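Local coordinates for YfdX protein (Salmonella enterica I, PDB 6A02) that is of unknown molecular function but appears to act in the bacterial response to antibiotic stress and in virulence, as a four-chain, mainly helical assembly, at residues A21-A24 with M25-I28; N37-T40 with Q41-E44; D112-G115 with T116-L120; T144-L147 with S148-E152. All coordinates share one frame; numbering follows the deposited sequence.

Interaction 1 of 4, residues A21-A24 with M25-I28; sequences AWQA and MRDI
Q23 and D27 face each other one turn apart on helix 19-36, and their side chains close the turn with an amide-carboxylate hydrogen bond. From Q23 CB, which starts away from residues 25-28, CG lies anti to the backbone N (chi1 -176°), and a bend at chi2 (63°) swings the amide forward along the helix, toward D27. CG passes D27 OD2 at 4.2 Å, and CD comes to 4.1 Å from D27 OD1. At the tip, NE2 donates to D27 OD1 at 3.0 Å. The carboxylate oxygen lies close to the amide plane of Q23, but the donor reaches it from above the carboxylate plane, 42° out of it. NE2 also rests 3.6 Å from R26 CG, because the Q23 and R26 side chains run side by side in the same direction. A water accepts from Q23 NE2 at 3.2 Å and from R26 NE in a weak bond, at the edge of the guanidinium group.

Beneath, the helix is held by i to i+4 backbone bonds, such as D27 N to Q23 O at 2.8 Å. M25 and I28 point to the inside of the fold, where M25 touches I81 and T139 and I28 touches V143 and L162. R26 NH1 bonds N82 of the second subunit, and W22 and R26 make reciprocal cation-pi contacts with their counterparts there. One helix turn thus combines an apolar face with a polar ridge. Its Q23-D27 bond pairs a neutral donor with an acid, which would probably ease the burial of the D27 carboxylate.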
ATOM      1  N   ALA A  21      -4.951  -3.912 -20.333  1.00 12.19           N
ATOM      2  CA  ALA A  21      -5.309  -2.874 -19.373  1.00 10.53           C
ATOM      3  C   ALA A  21      -4.280  -2.769 -18.260  1.00  9.67           C
ATOM      4  O   ALA A  21      -4.041  -1.672 -17.740  1.00 10.08           O
ATOM      5  CB  ALA A  21      -6.696  -3.136 -18.794  1.00 10.87           C
ATOM      6  N   TRP A  22      -3.673  -3.888 -17.865  1.00  9.85           N
ATOM      7  CA  TRP A  22      -2.574  -3.800 -16.913  1.00 11.26           C
ATOM      8  C   TRP A  22      -1.447  -2.938 -17.467  1.00 11.89           C
ATOM      9  O   TRP A  22      -0.938  -2.045 -16.779  1.00 10.63           O
ATOM     10  CB  TRP A  22      -2.073  -5.198 -16.528  1.00 14.69           C
ATOM     11  CG  TRP A  22      -1.164  -5.128 -15.352  1.00 17.35           C
ATOM     12  CD1 TRP A  22      -1.519  -5.159 -14.036  1.00 17.56           C
ATOM     13  CD2 TRP A  22       0.248  -4.966 -15.386  1.00 21.11           C
ATOM     14  NE1 TRP A  22      -0.406  -5.039 -13.241  1.00 23.46           N
ATOM     15  CE2 TRP A  22       0.694  -4.927 -14.051  1.00 21.39           C
ATOM     16  CE3 TRP A  22       1.183  -4.869 -16.417  1.00 21.07           C
ATOM     17  CZ2 TRP A  22       2.032  -4.780 -13.720  1.00 25.21           C
ATOM     18  CZ3 TRP A  22       2.513  -4.728 -16.087  1.00 22.76           C
ATOM     19  CH2 TRP A  22       2.923  -4.689 -14.749  1.00 27.27           C
ATOM     20  N   GLN A  23      -1.050  -3.184 -18.720  1.00 11.00           N
ATOM     21  CA  GLN A  23       0.022  -2.396 -19.315  1.00 11.02           C
ATOM     22  C   GLN A  23      -0.393  -0.943 -19.485  1.00 10.06           C
ATOM     23  O   GLN A  23       0.441  -0.041 -19.349  1.00  9.88           O
ATOM     24  CB  GLN A  23       0.431  -3.011 -20.654  1.00 10.39           C
ATOM     25  CG  GLN A  23       1.624  -2.319 -21.310  1.00 14.36           C
ATOM     26  CD  GLN A  23       2.873  -2.436 -20.469  1.00 15.34           C
ATOM     27  OE1 GLN A  23       3.182  -3.511 -19.955  1.00 23.23           O
ATOM     28  NE2 GLN A  23       3.581  -1.320 -20.283  1.00 14.99           N
ATOM     29  N   ALA A  24      -1.673  -0.700 -19.762  1.00  9.66           N
ATOM     30  CA  ALA A  24      -2.160   0.670 -19.868  1.00  9.63           C
ATOM     31  C   ALA A  24      -1.978   1.413 -18.551  1.00  8.78           C
ATOM     32  O   ALA A  24      -1.555   2.576 -18.540  1.00  9.46           O
ATOM     33  CB  ALA A  24      -3.631   0.675 -20.290  1.00 10.66           C
ATOM     34  N   MET A  25      -2.269   0.751 -17.429  1.00  9.91           N
ATOM     35  CA  MET A  25      -2.093   1.414 -16.140  1.00  7.60           C
ATOM     36  C   MET A  25      -0.623   1.688 -15.863  1.00  8.28           C
ATOM     37  O   MET A  25      -0.277   2.732 -15.297  1.00  8.65           O
ATOM     38  CB  MET A  25      -2.706   0.568 -15.022  1.00  8.03           C
ATOM     39  CG  MET A  25      -4.218   0.380 -15.133  1.00 10.25           C
ATOM     40  SD  MET A  25      -5.123   1.911 -15.456  1.00 11.62           S
ATOM     41  CE  MET A  25      -4.716   2.846 -13.987  1.00 12.55           C
ATOM     42  N   ARG A  26       0.255   0.760 -16.251  1.00  8.95           N
ATOM     43  CA  ARG A  26       1.689   0.994 -16.134  1.00 10.07           C
ATOM     44  C   ARG A  26       2.099   2.203 -16.972  1.00  9.80           C
ATOM     45  O   ARG A  26       2.835   3.085 -16.502  1.00  9.73           O
ATOM     46  CB  ARG A  26       2.412  -0.288 -16.556  1.00 12.23           C
ATOM     47  CG  ARG A  26       3.866  -0.155 -16.910  1.00 16.71           C
ATOM     48  CD  ARG A  26       4.711   0.342 -15.772  1.00 17.68           C
ATOM     49  NE  ARG A  26       6.127   0.146 -16.088  1.00 23.11           N
ATOM     50  CZ  ARG A  26       7.126   0.679 -15.393  1.00 22.42           C
ATOM     51  NH1 ARG A  26       6.865   1.450 -14.354  1.00 22.65           N
ATOM     52  NH2 ARG A  26       8.384   0.444 -15.750  1.00 21.70           N
ATOM     53  N   ASP A  27       1.577   2.294 -18.200  1.00  9.29           N
ATOM     54  CA  ASP A  27       1.898   3.427 -19.067  1.00  9.57           C
ATOM     55  C   ASP A  27       1.387   4.744 -18.485  1.00  8.89           C
ATOM     56  O   ASP A  27       2.045   5.785 -18.622  1.00  8.95           O
ATOM     57  CB  ASP A  27       1.302   3.208 -20.459  1.00 10.18           C
ATOM     58  CG  ASP A  27       1.992   2.106 -21.239  1.00 13.01           C
ATOM     59  OD1 ASP A  27       3.058   1.618 -20.795  1.00 13.90           O
ATOM     60  OD2 ASP A  27       1.450   1.748 -22.311  1.00 13.85           O
ATOM     61  N   ILE A  28       0.210   4.720 -17.850  1.00  9.12           N
ATOM     62  CA  ILE A  28      -0.365   5.915 -17.232  1.00  8.30           C
ATOM     63  C   ILE A  28       0.552   6.454 -16.136  1.00  8.25           C
ATOM     64  O   ILE A  28       0.794   7.666 -16.042  1.00  8.38           O
ATOM     65  CB  ILE A  28      -1.782   5.595 -16.709  1.00  8.63           C
ATOM     66  CG1 ILE A  28      -2.773   5.525 -17.867  1.00 10.67           C
ATOM     67  CG2 ILE A  28      -2.250   6.610 -15.679  1.00  9.97           C
ATOM     68  CD1 ILE A  28      -4.098   4.928 -17.456  1.00 11.90           C
TER
HETATM   69  O   HOH W   1       6.567  -1.464 -19.024  1.00 26.22           O

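Interaction 2 of 4, residues N37-T40 with Q41-E44; sequences NGRT and QKAE
R39 sits at the N-cap of helix 40-54, and the first turn is closed by backbone bonds from A43 N to R39 O (3.0 Å) and from E44 N to T40 O (2.9 Å). Just before it, G38 with its positive phi is the C' residue of a Schellman motif that ends helix 19-36, so one helix stops and the next starts within a few residues.

R39 and K42 meet through their first side-chain carbons, CB to CB at 3.9 Å. Their like-charged ends stay apart, and K42 NZ finds a hydrogen bond with N9 of the second subunit. T40 and E44 are linked through a water. T40 OG1 lies between the backbone N and the carbonyl carbon (chi1 61°), and it is 2.9 Å from this water, which donates weakly to E44 OE2. E44 CG, beside its own backbone N, passes 3.3 Å from T40 O, and the chain then runs out extended to the water.

This junction between two successive helices packs between its neighbours. A43 leans on E34 and L35 of helix 19-36, T40 and E44 touch Y155 of helix 155-167, and T40 also meets M108 of the second subunit.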
ATOM      1  N   ASN A  37       9.213  15.140 -15.086  1.00 10.95           N
ATOM      2  CA  ASN A  37      10.589  14.908 -15.504  1.00 12.56           C
ATOM      3  C   ASN A  37      10.985  15.769 -16.702  1.00 13.51           C
ATOM      4  O   ASN A  37      12.058  15.550 -17.279  1.00 15.74           O
ATOM      5  CB  ASN A  37      10.761  13.417 -15.823  1.00 12.18           C
ATOM      6  CG  ASN A  37      12.206  12.959 -15.766  1.00 15.20           C
ATOM      7  OD1 ASN A  37      13.023  13.516 -15.032  1.00 14.52           O
ATOM      8  ND2 ASN A  37      12.527  11.918 -16.539  1.00 20.01           N
ATOM      9  N   GLY A  38      10.137  16.719 -17.094  1.00 14.53           N
ATOM     10  CA  GLY A  38      10.457  17.585 -18.213  1.00 17.02           C
ATOM     11  C   GLY A  38      10.468  16.900 -19.558  1.00 16.58           C
ATOM     12  O   GLY A  38      11.140  17.375 -20.480  1.00 18.99           O
ATOM     13  N   ARG A  39       9.741  15.801 -19.709  1.00 12.19           N
ATOM     14  CA  ARG A  39       9.676  15.056 -20.960  1.00 12.40           C
ATOM     15  C   ARG A  39       8.210  14.932 -21.364  1.00 14.47           C
ATOM     16  O   ARG A  39       7.662  13.827 -21.415  1.00 12.57           O
ATOM     17  CB  ARG A  39      10.346  13.676 -20.806  1.00 14.46           C
ATOM     18  CG  ARG A  39      11.865  13.728 -20.630  1.00 17.81           C
ATOM     19  CD  ARG A  39      12.420  12.359 -20.255  1.00 21.05           C
ATOM     20  NE  ARG A  39      13.842  12.209 -20.575  1.00 37.38           N
ATOM     21  CZ  ARG A  39      14.844  12.602 -19.790  1.00 32.64           C
ATOM     22  NH1 ARG A  39      14.600  13.200 -18.629  1.00 32.05           N
ATOM     23  NH2 ARG A  39      16.101  12.416 -20.177  1.00 36.37           N
ATOM     24  N   THR A  40       7.573  16.072 -21.654  1.00 13.32           N
ATOM     25  CA  THR A  40       6.136  16.051 -21.929  1.00 14.50           C
ATOM     26  C   THR A  40       5.807  15.298 -23.212  1.00 14.55           C
ATOM     27  O   THR A  40       4.729  14.707 -23.319  1.00 14.05           O
ATOM     28  CB  THR A  40       5.542  17.464 -21.977  1.00 17.99           C
ATOM     29  OG1 THR A  40       6.169  18.205 -23.034  1.00 18.47           O
ATOM     30  CG2 THR A  40       5.704  18.186 -20.640  1.00 15.88           C
ATOM     31  N   GLN A  41       6.704  15.312 -24.203  1.00 13.74           N
ATOM     32  CA  GLN A  41       6.422  14.562 -25.419  1.00 13.58           C
ATOM     33  C   GLN A  41       6.484  13.059 -25.165  1.00 12.58           C
ATOM     34  O   GLN A  41       5.671  12.297 -25.700  1.00 13.16           O
ATOM     35  CB  GLN A  41       7.319  15.054 -26.561  1.00 19.03           C
ATOM     36  CG  GLN A  41       7.019  16.530 -26.860  1.00 22.46           C
ATOM     37  CD  GLN A  41       8.018  17.211 -27.772  1.00 30.93           C
ATOM     38  OE1 GLN A  41       8.937  17.892 -27.312  1.00 34.57           O
ATOM     39  NE2 GLN A  41       7.822  17.061 -29.076  1.00 28.47           N
ATOM     40  N   LYS A  42       7.396  12.622 -24.289  1.00 12.95           N
ATOM     41  CA  LYS A  42       7.385  11.227 -23.864  1.00 13.67           C
ATOM     42  C   LYS A  42       6.109  10.895 -23.097  1.00 11.29           C
ATOM     43  O   LYS A  42       5.520   9.826 -23.291  1.00 10.80           O
ATOM     44  CB  LYS A  42       8.619  10.926 -23.020  1.00 13.89           C
ATOM     45  CG  LYS A  42       8.810   9.447 -22.744  1.00 14.95           C
ATOM     46  CD  LYS A  42      10.153   9.216 -22.065  1.00 20.74           C
ATOM     47  CE  LYS A  42      10.523   7.745 -22.030  1.00 28.51           C
ATOM     48  NZ  LYS A  42      11.904   7.561 -21.493  1.00 32.38           N
ATOM     49  N   ALA A  43       5.648  11.813 -22.251  1.00  9.58           N
ATOM     50  CA  ALA A  43       4.401  11.580 -21.531  1.00  9.06           C
ATOM     51  C   ALA A  43       3.235  11.400 -22.493  1.00  8.50           C
ATOM     52  O   ALA A  43       2.375  10.537 -22.289  1.00  9.45           O
ATOM     53  CB  ALA A  43       4.120  12.734 -20.579  1.00 10.97           C
ATOM     54  N   GLU A  44       3.192  12.202 -23.559  1.00  8.72           N
ATOM     55  CA  GLU A  44       2.125  12.043 -24.541  1.00  8.97           C
ATOM     56  C   GLU A  44       2.213  10.701 -25.248  1.00  7.93           C
ATOM     57  O   GLU A  44       1.182  10.060 -25.490  1.00 10.20           O
ATOM     58  CB  GLU A  44       2.161  13.194 -25.548  1.00 12.27           C
ATOM     59  CG  GLU A  44       1.836  14.533 -24.919  1.00 11.65           C
ATOM     60  CD  GLU A  44       1.880  15.681 -25.895  1.00 15.83           C
ATOM     61  OE1 GLU A  44       2.156  15.422 -27.084  1.00 20.27           O
ATOM     62  OE2 GLU A  44       1.649  16.836 -25.458  1.00 19.19           O
TER
HETATM   63  O   HOH W   2       4.403  17.856 -25.289  1.00 26.60           O

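Interaction 3 of 4, residues D112-G115 with T116-L120; sequences DKKG and TIEAL
D112 and T116 meet at the N-terminus of helix 113-122, where D112 is the N-cap. D112 O takes two bonds from the same residue. T116 N donates to D112 O at 2.8 Å, the usual first backbone bond of the helix. T116 OG1 also donates to D112 O, again at 2.8 Å, but it comes from above the carbonyl plane, 43° out of it. The hydroxyl reaches that place because OG1 stands beside its own backbone N and anti to the carbonyl carbon (chi1 -62°). T116 thus grips one carbonyl oxygen with both its donors.

The side chain of D112 does the capping. Its OD1 accepts from G115 N at 2.9 Å, and the N-H comes in from above the carboxylate plane. This satisfies an amide of the first turn, where no earlier helical carbonyl is available. The negative carboxylate would also suit the positive end of the helix dipole.

One turn apart, K114 and E118 run side by side, both pointing the same way. Their touch is aliphatic, K114 CE to E118 CG at 4.1 Å. The charged ends stay apart, and E118 OE2 makes its salt bridge with K121.

Further out, T116, A119 and L120 lie against helix 94-109, and I117 and L120 against strand 125-135. K113 NZ bonds N37 of the second subunit, and also N14 and L12 of its own chain. Beneath I117, CG1 rests 3.3 Å from K113 O, the carbonyl that accepts the I117 N-H.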
ATOM      1  N   ASP A 112      -4.521 -29.213  -9.937  1.00 20.62           N
ATOM      2  CA  ASP A 112      -5.792 -29.403  -9.240  1.00 22.98           C
ATOM      3  C   ASP A 112      -5.965 -28.238  -8.271  1.00 21.42           C
ATOM      4  O   ASP A 112      -5.546 -28.309  -7.115  1.00 19.42           O
ATOM      5  CB  ASP A 112      -5.737 -30.730  -8.493  1.00 21.67           C
ATOM      6  CG  ASP A 112      -7.028 -31.067  -7.777  1.00 23.07           C
ATOM      7  OD1 ASP A 112      -7.985 -30.264  -7.807  1.00 23.83           O
ATOM      8  OD2 ASP A 112      -7.073 -32.155  -7.163  1.00 26.66           O
ATOM      9  N   LYS A 113      -6.614 -27.168  -8.739  1.00 19.22           N
ATOM     10  CA  LYS A 113      -6.744 -25.970  -7.912  1.00 22.44           C
ATOM     11  C   LYS A 113      -7.537 -26.259  -6.646  1.00 22.46           C
ATOM     12  O   LYS A 113      -7.122 -25.889  -5.544  1.00 18.96           O
ATOM     13  CB  LYS A 113      -7.414 -24.839  -8.694  1.00 19.91           C
ATOM     14  CG  LYS A 113      -6.689 -24.393  -9.940  1.00 23.52           C
ATOM     15  CD  LYS A 113      -7.329 -23.121 -10.482  1.00 18.27           C
ATOM     16  CE  LYS A 113      -7.197 -23.013 -11.995  1.00 24.54           C
ATOM     17  NZ  LYS A 113      -7.663 -21.683 -12.512  1.00 24.03           N
ATOM     18  N   LYS A 114      -8.693 -26.913  -6.789  1.00 21.62           N
ATOM     19  CA  LYS A 114      -9.514 -27.225  -5.624  1.00 21.13           C
ATOM     20  C   LYS A 114      -8.767 -28.120  -4.643  1.00 22.25           C
ATOM     21  O   LYS A 114      -8.806 -27.891  -3.428  1.00 22.72           O
ATOM     22  CB  LYS A 114     -10.829 -27.866  -6.071  1.00 22.93           C
ATOM     23  CG  LYS A 114     -11.672 -28.441  -4.941  1.00 29.81           C
ATOM     24  CD  LYS A 114     -12.484 -27.369  -4.235  1.00 30.52           C
ATOM     25  CE  LYS A 114     -13.364 -27.979  -3.152  1.00 33.80           C
ATOM     26  NZ  LYS A 114     -14.452 -28.827  -3.726  1.00 37.38           N
ATOM     27  N   GLY A 115      -8.079 -29.142  -5.149  1.00 19.66           N
ATOM     28  CA  GLY A 115      -7.288 -29.987  -4.277  1.00 20.75           C
ATOM     29  C   GLY A 115      -6.158 -29.241  -3.598  1.00 19.41           C
ATOM     30  O   GLY A 115      -5.785 -29.571  -2.468  1.00 19.01           O
ATOM     31  N   THR A 116      -5.594 -28.233  -4.275  1.00 17.18           N
ATOM     32  CA  THR A 116      -4.559 -27.405  -3.660  1.00 17.02           C
ATOM     33  C   THR A 116      -5.123 -26.624  -2.482  1.00 17.46           C
ATOM     34  O   THR A 116      -4.549 -26.628  -1.386  1.00 15.15           O
ATOM     35  CB  THR A 116      -3.967 -26.458  -4.707  1.00 16.81           C
ATOM     36  OG1 THR A 116      -3.357 -27.231  -5.747  1.00 18.14           O
ATOM     37  CG2 THR A 116      -2.922 -25.545  -4.077  1.00 19.12           C
ATOM     38  N   ILE A 117      -6.260 -25.957  -2.692  1.00 16.74           N
ATOM     39  CA  ILE A 117      -6.900 -25.205  -1.614  1.00 17.05           C
ATOM     40  C   ILE A 117      -7.213 -26.117  -0.438  1.00 18.39           C
ATOM     41  O   ILE A 117      -6.971 -25.767   0.725  1.00 17.37           O
ATOM     42  CB  ILE A 117      -8.153 -24.478  -2.138  1.00 21.11           C
ATOM     43  CG1 ILE A 117      -7.783 -23.550  -3.299  1.00 24.63           C
ATOM     44  CG2 ILE A 117      -8.843 -23.714  -1.018  1.00 20.21           C
ATOM     45  CD1 ILE A 117      -6.668 -22.571  -2.966  1.00 22.34           C
ATOM     46  N   GLU A 118      -7.727 -27.316  -0.719  1.00 20.19           N
ATOM     47  CA  GLU A 118      -8.112 -28.207   0.370  1.00 21.22           C
ATOM     48  C   GLU A 118      -6.891 -28.755   1.104  1.00 18.21           C
ATOM     49  O   GLU A 118      -6.898 -28.849   2.339  1.00 19.16           O
ATOM     50  CB  GLU A 118      -9.035 -29.311  -0.147  1.00 22.67           C
ATOM     51  CG  GLU A 118     -10.464 -28.818  -0.420  1.00 27.56           C
ATOM     52  CD  GLU A 118     -11.070 -28.034   0.756  1.00 30.83           C
ATOM     53  OE1 GLU A 118     -10.989 -28.513   1.912  1.00 36.59           O
ATOM     54  OE2 GLU A 118     -11.626 -26.937   0.524  1.00 35.00           O
ATOM     55  N   ALA A 119      -5.826 -29.099   0.374  1.00 15.82           N
ATOM     56  CA  ALA A 119      -4.606 -29.557   1.035  1.00 19.50           C
ATOM     57  C   ALA A 119      -3.974 -28.443   1.862  1.00 17.75           C
ATOM     58  O   ALA A 119      -3.444 -28.690   2.954  1.00 17.63           O
ATOM     59  CB  ALA A 119      -3.610 -30.099   0.008  1.00 18.22           C
ATOM     60  N   LEU A 120      -4.016 -27.206   1.360  1.00 16.00           N
ATOM     61  CA  LEU A 120      -3.463 -26.097   2.131  1.00 15.99           C
ATOM     62  C   LEU A 120      -4.241 -25.873   3.421  1.00 17.26           C
ATOM     63  O   LEU A 120      -3.652 -25.536   4.457  1.00 15.41           O
ATOM     64  CB  LEU A 120      -3.398 -24.829   1.277  1.00 14.18           C
ATOM     65  CG  LEU A 120      -2.281 -24.863   0.227  1.00 13.86           C
ATOM     66  CD1 LEU A 120      -2.368 -23.651  -0.686  1.00 15.69           C
ATOM     67  CD2 LEU A 120      -0.914 -24.933   0.887  1.00 15.19           C
TER

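Interaction 4 of 4, residues T144-L147 with S148-E152; sequences TTAL and SLMNE
The carboxamide of N151 turns one face to L147 O, which sits almost directly over N151 CG (3.3 Å), with OD1 and ND2 each 3.5 Å away. Neither end of the amide points at it. Chi1 (-68°) brings CG beside its own backbone N and so near L147 O, which that N-H bonds at 2.8 Å; chi2 (-21°) turns the face to the oxygen.

On the inner side, M150 runs back along the helix. Its chain is extended beyond CG, which comes to 3.2 Å from A146 O. The methyl carbon CE then meets A146 CB at 4.4 Å. T145 CG2 and L149 CD1 come together at 4.3 Å, next to L161 of helix 155-167 and Y91 of the third subunit.

The threonine hydroxyls have partners elsewhere: T144 OG1 bonds E51 of helix 40-54, and T145 OG1 bonds K141 O. The chemistry is that of an amphipathic helix near its C-terminal end. Backbone bonds hold the turns; M150-A146 and T145-L149 pack through carbon, while the N151 amide lies over a carbonyl that is already bonded to N151 N.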
ATOM      1  N   THR A 144      -8.020   9.811 -22.319  1.00 10.88           N
ATOM      2  CA  THR A 144      -8.299  10.652 -23.478  1.00 12.33           C
ATOM      3  C   THR A 144      -8.318  12.119 -23.087  1.00 11.53           C
ATOM      4  O   THR A 144      -7.780  12.969 -23.809  1.00 11.60           O
ATOM      5  CB  THR A 144      -9.623  10.240 -24.110  1.00 15.13           C
ATOM      6  OG1 THR A 144      -9.510   8.899 -24.598  1.00 18.70           O
ATOM      7  CG2 THR A 144      -9.954  11.166 -25.273  1.00 16.32           C
ATOM      8  N   THR A 145      -8.916  12.434 -21.936  1.00 10.80           N
ATOM      9  CA  THR A 145      -8.955  13.821 -21.492  1.00 10.42           C
ATOM     10  C   THR A 145      -7.564  14.317 -21.116  1.00 11.39           C
ATOM     11  O   THR A 145      -7.206  15.458 -21.420  1.00 11.34           O
ATOM     12  CB  THR A 145      -9.951  13.990 -20.341  1.00 11.20           C
ATOM     13  OG1 THR A 145     -11.226  13.462 -20.729  1.00 15.65           O
ATOM     14  CG2 THR A 145     -10.117  15.464 -20.011  1.00 13.41           C
ATOM     15  N   ALA A 146      -6.747  13.466 -20.485  1.00  9.95           N
ATOM     16  CA  ALA A 146      -5.383  13.883 -20.166  1.00  9.98           C
ATOM     17  C   ALA A 146      -4.588  14.202 -21.428  1.00  9.43           C
ATOM     18  O   ALA A 146      -3.828  15.177 -21.456  1.00 10.21           O
ATOM     19  CB  ALA A 146      -4.671  12.808 -19.338  1.00 10.18           C
ATOM     20  N   LEU A 147      -4.738  13.380 -22.476  1.00  9.82           N
ATOM     21  CA  LEU A 147      -4.060  13.672 -23.737  1.00 10.19           C
ATOM     22  C   LEU A 147      -4.521  15.007 -24.305  1.00 11.98           C
ATOM     23  O   LEU A 147      -3.701  15.812 -24.772  1.00 11.35           O
ATOM     24  CB  LEU A 147      -4.304  12.547 -24.741  1.00 12.38           C
ATOM     25  CG  LEU A 147      -3.395  11.335 -24.626  1.00 16.33           C
ATOM     26  CD1 LEU A 147      -3.954  10.203 -25.469  1.00 15.46           C
ATOM     27  CD2 LEU A 147      -1.976  11.699 -25.051  1.00 14.05           C
ATOM     28  N   SER A 148      -5.830  15.273 -24.253  1.00 11.44           N
ATOM     29  CA  SER A 148      -6.342  16.556 -24.728  1.00 13.09           C
ATOM     30  C   SER A 148      -5.740  17.713 -23.942  1.00 13.53           C
ATOM     31  O   SER A 148      -5.366  18.742 -24.517  1.00 12.95           O
ATOM     32  CB  SER A 148      -7.863  16.569 -24.618  1.00 13.35           C
ATOM     33  OG  SER A 148      -8.448  15.601 -25.476  0.55 17.46           O
ATOM     34  N   LEU A 149      -5.645  17.568 -22.619  1.00 10.88           N
ATOM     35  CA  LEU A 149      -5.014  18.603 -21.809  1.00 10.53           C
ATOM     36  C   LEU A 149      -3.546  18.768 -22.173  1.00 11.85           C
ATOM     37  O   LEU A 149      -3.031  19.895 -22.214  1.00 12.04           O
ATOM     38  CB  LEU A 149      -5.169  18.267 -20.321  1.00 10.97           C
ATOM     39  CG  LEU A 149      -6.603  18.363 -19.800  1.00 10.74           C
ATOM     40  CD1 LEU A 149      -6.742  17.664 -18.450  1.00 10.69           C
ATOM     41  CD2 LEU A 149      -7.039  19.823 -19.685  1.00 14.51           C
ATOM     42  N   MET A 150      -2.847  17.658 -22.441  1.00 11.18           N
ATOM     43  CA  MET A 150      -1.460  17.757 -22.884  1.00 11.17           C
ATOM     44  C   MET A 150      -1.360  18.506 -24.211  1.00 12.42           C
ATOM     45  O   MET A 150      -0.478  19.359 -24.380  1.00 12.74           O
ATOM     46  CB  MET A 150      -0.827  16.371 -22.984  1.00 11.74           C
ATOM     47  CG  MET A 150      -0.645  15.679 -21.624  1.00 10.51           C
ATOM     48  SD  MET A 150       0.151  14.071 -21.838  1.00 12.54           S
ATOM     49  CE  MET A 150      -0.451  13.198 -20.376  1.00 10.08           C
ATOM     50  N   ASN A 151      -2.267  18.226 -25.148  1.00 13.18           N
ATOM     51  CA  ASN A 151      -2.271  18.964 -26.413  1.00 11.82           C
ATOM     52  C   ASN A 151      -2.427  20.457 -26.166  1.00 13.47           C
ATOM     53  O   ASN A 151      -1.845  21.287 -26.882  1.00 13.46           O
ATOM     54  CB  ASN A 151      -3.409  18.479 -27.314  1.00 14.68           C
ATOM     55  CG  ASN A 151      -3.216  17.060 -27.810  1.00 13.28           C
ATOM     56  OD1 ASN A 151      -2.103  16.540 -27.838  1.00 17.08           O
ATOM     57  ND2 ASN A 151      -4.309  16.429 -28.206  1.00 16.38           N
ATOM     58  N   GLU A 152      -3.218  20.821 -25.161  1.00 11.65           N
ATOM     59  CA  GLU A 152      -3.443  22.222 -24.843  1.00 13.83           C
ATOM     60  C   GLU A 152      -2.318  22.844 -24.027  1.00 14.11           C
ATOM     61  O   GLU A 152      -2.358  24.053 -23.785  1.00 18.85           O
ATOM     62  CB  GLU A 152      -4.773  22.384 -24.105  1.00 15.37           C
ATOM     63  CG  GLU A 152      -5.981  21.988 -24.927  1.00 18.76           C
ATOM     64  CD  GLU A 152      -7.248  21.900 -24.095  1.00 25.80           C
ATOM     65  OE1 GLU A 152      -7.173  22.100 -22.868  1.00 26.98           O
ATOM     66  OE2 GLU A 152      -8.319  21.626 -24.667  1.00 33.70           O
TER

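Overall arrangement
Interactions 1, 2 and 4 belong to one helical part of the chain, while interaction 3 lies across the chain's centre from 2 and 4, about 48 Å between centres in both cases. Interactions 2 and 4 touch directly: E44 O is 3.6 Å from L147 CD2, so helices 40-54 and 136-151 meet there. Interaction 1 lies about 16 Å from interaction 2 and about 17 Å from interaction 4, centre to centre, without touching either. Interactions 1, 2 and 3 all meet the second subunit, and N37 and K113 pair across that interface in both directions. Bound sodium lies about 8 Å from the I28 side chain and about 10 Å from that of A43, too far for coordination.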